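Local coordinates for polymerase subunit PA (Dhori virus, PDB 4CGS), which is a subunit of the viral RNA polymerase that probably binds RNA; this N-terminal domain corresponds to the cap-snatching domain of related viruses, at residues A[38-43]-A[101-106]. Residues are numbered along the deposited sequence; the frame is centred on the assembly and turned at random.
Sequences ECIKYT and VKVYPD
K41 carries the contact, running along V103 and V101 and ending beside the carbonyl oxygen of V101. Its root packs on one valine methyl: V103 CG2 lies 3.9 Å from K41 CA and is also near CB. From there CG stands anti to the backbone N (chi1 179°), and the extended chain runs alongside V101, the two side chains pointing opposite ways, with K41 CG 4.0 Å from V101 CG1. The same course brings CE to 3.3 Å from V101 O, whereas NZ, at 3.8 Å from that oxygen, reaches it through water. One water accepts from K41 NZ (2.8 Å) and donates to V101 O (2.8 Å); a second repeats the bridge weakly. I40 meets V103 at about a right angle: I40 CG2 is 4.2 Å from V103 CG2, while F149, L150 and I153 of helix 140-157 also touch I40. The axes of helix 38-43 and strand 101-104 come within 8.4 Å, with their N-to-C directions at 133°. D89 accepts from V101 N through OD2 and forms a long, weak ion pair with K41 NZ through OD1. Through V101 and V103, helix 31-44 packs on strand 97-104 of the mixed sheet, a helix-on-sheet arrangement consistent with the PD-(D/E)XK nuclease-like fold of orthomyxovirus PA cap-snatching domains.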
loop_
_atom_site.group_PDB
_atom_site.type_symbol
_atom_site.label_atom_id
_atom_site.label_comp_id
_atom_site.label_asym_id
_atom_site.label_seq_id
_atom_site.Cartn_x
_atom_site.Cartn_y
_atom_site.Cartn_z
ATOM N N GLU A 38 2.097 -5.249 -5.873
ATOM C CA GLU A 38 0.690 -4.989 -5.417
ATOM C C GLU A 38 0.476 -5.596 -4.046
ATOM O O GLU A 38 -0.172 -5.009 -3.181
ATOM C CB GLU A 38 -0.294 -5.533 -6.458
ATOM C CG GLU A 38 -1.721 -5.045 -6.254
ATOM C CD GLU A 38 -2.662 -5.459 -7.352
ATOM O OE1 GLU A 38 -2.228 -5.819 -8.457
ATOM O OE2 GLU A 38 -3.887 -5.484 -7.058
ATOM N N CYS A 39 1.059 -6.752 -3.808
ATOM C CA CYS A 39 1.000 -7.347 -2.492
ATOM C C CYS A 39 1.789 -6.574 -1.466
ATOM O O CYS A 39 1.399 -6.473 -0.310
ATOM C CB CYS A 39 1.488 -8.792 -2.474
ATOM S SG CYS A 39 0.422 -9.997 -3.316
ATOM N N ILE A 40 2.907 -5.973 -1.855
ATOM C CA ILE A 40 3.662 -5.062 -0.989
ATOM C C ILE A 40 2.770 -3.882 -0.619
ATOM O O ILE A 40 2.700 -3.481 0.551
ATOM C CB ILE A 40 4.977 -4.614 -1.649
ATOM C CG1 ILE A 40 5.990 -5.805 -1.742
ATOM C CG2 ILE A 40 5.627 -3.460 -0.842
ATOM C CD1 ILE A 40 7.249 -5.477 -2.518
ATOM N N LYS A 41 2.112 -3.276 -1.632
ATOM C CA LYS A 41 1.217 -2.158 -1.386
ATOM C C LYS A 41 0.122 -2.530 -0.397
ATOM O O LYS A 41 -0.157 -1.782 0.532
ATOM C CB LYS A 41 0.627 -1.722 -2.689
ATOM C CG LYS A 41 -0.371 -0.566 -2.583
ATOM C CD LYS A 41 -0.926 -0.261 -3.952
ATOM C CE LYS A 41 -2.082 0.696 -3.931
ATOM N NZ LYS A 41 -2.404 1.091 -5.367
ATOM N N TYR A 42 -0.504 -3.681 -0.549
ATOM C CA TYR A 42 -1.541 -4.131 0.348
ATOM C C TYR A 42 -1.017 -4.298 1.755
ATOM O O TYR A 42 -1.659 -3.921 2.752
ATOM C CB TYR A 42 -2.252 -5.343 -0.162
ATOM C CG TYR A 42 -3.475 -5.722 0.616
ATOM C CD1 TYR A 42 -4.643 -4.956 0.484
ATOM C CD2 TYR A 42 -3.476 -6.766 1.530
ATOM C CE1 TYR A 42 -5.798 -5.242 1.174
ATOM C CE2 TYR A 42 -4.641 -7.080 2.245
ATOM C CZ TYR A 42 -5.793 -6.355 2.042
ATOM O OH TYR A 42 -6.946 -6.650 2.747
ATOM N N THR A 43 0.110 -4.965 1.860
ATOM C CA THR A 43 0.753 -5.210 3.135
ATOM C C THR A 43 1.078 -3.887 3.832
ATOM O O THR A 43 0.916 -3.748 5.068
ATOM C CB THR A 43 2.012 -6.107 3.019
ATOM O OG1 THR A 43 1.671 -7.306 2.330
ATOM C CG2 THR A 43 2.514 -6.487 4.403
ATOM N N VAL A 101 -1.683 4.905 -1.314
ATOM C CA VAL A 101 -0.332 4.332 -1.082
ATOM C C VAL A 101 0.309 4.065 -2.430
ATOM O O VAL A 101 -0.300 3.412 -3.299
ATOM C CB VAL A 101 -0.455 3.057 -0.281
ATOM C CG1 VAL A 101 0.903 2.369 -0.102
ATOM C CG2 VAL A 101 -1.072 3.318 1.077
ATOM N N LYS A 102 1.531 4.515 -2.580
ATOM C CA LYS A 102 2.343 4.287 -3.723
ATOM C C LYS A 102 3.705 3.686 -3.327
ATOM O O LYS A 102 4.414 4.268 -2.490
ATOM C CB LYS A 102 2.461 5.631 -4.567
ATOM C CG LYS A 102 1.182 6.205 -5.214
ATOM C CD LYS A 102 1.467 7.243 -6.320
ATOM C CE LYS A 102 0.230 7.591 -7.186
ATOM N NZ LYS A 102 0.498 8.367 -8.468
ATOM N N VAL A 103 4.064 2.588 -3.956
ATOM C CA VAL A 103 5.328 1.926 -3.752
ATOM C C VAL A 103 6.238 2.190 -4.955
ATOM O O VAL A 103 5.918 1.897 -6.096
ATOM C CB VAL A 103 5.173 0.394 -3.573
ATOM C CG1 VAL A 103 6.528 -0.272 -3.398
ATOM C CG2 VAL A 103 4.218 0.117 -2.423
ATOM N N TYR A 104 7.392 2.745 -4.691
ATOM C CA TYR A 104 8.403 3.034 -5.701
ATOM C C TYR A 104 9.488 1.926 -5.677
ATOM O O TYR A 104 10.036 1.729 -4.714
ATOM C CB TYR A 104 8.961 4.397 -5.308
ATOM C CG TYR A 104 8.030 5.554 -5.485
ATOM C CD1 TYR A 104 6.991 5.782 -4.565
ATOM C CD2 TYR A 104 8.089 6.386 -6.584
ATOM C CE1 TYR A 104 6.105 6.810 -4.700
ATOM C CE2 TYR A 104 7.202 7.448 -6.734
ATOM C CZ TYR A 104 6.186 7.643 -5.810
ATOM O OH TYR A 104 5.287 8.699 -5.923
ATOM N N PRO A 105 9.580 1.023 -6.716
ATOM C CA PRO A 105 10.818 0.242 -6.847
ATOM C C PRO A 105 11.946 1.312 -6.980
ATOM O O PRO A 105 11.958 2.032 -7.991
ATOM C CB PRO A 105 10.574 -0.570 -8.138
ATOM C CG PRO A 105 9.061 -0.611 -8.364
ATOM C CD PRO A 105 8.582 0.693 -7.761
ATOM N N ASP A 106 12.874 1.457 -6.028
ATOM C CA ASP A 106 13.441 2.735 -5.930
ATOM C C ASP A 106 14.650 2.630 -5.100
ATOM O O ASP A 106 14.583 2.425 -3.887
ATOM C CB ASP A 106 12.402 3.643 -5.271
ATOM C CG ASP A 106 12.791 5.166 -5.270
ATOM O OD1 ASP A 106 13.828 5.530 -5.870
ATOM O OD2 ASP A 106 12.034 5.987 -4.700
HETATM O O HOH W 1 -0.128 2.686 -5.986
HETATM O O HOH W 2 -3.001 4.386 -4.949
#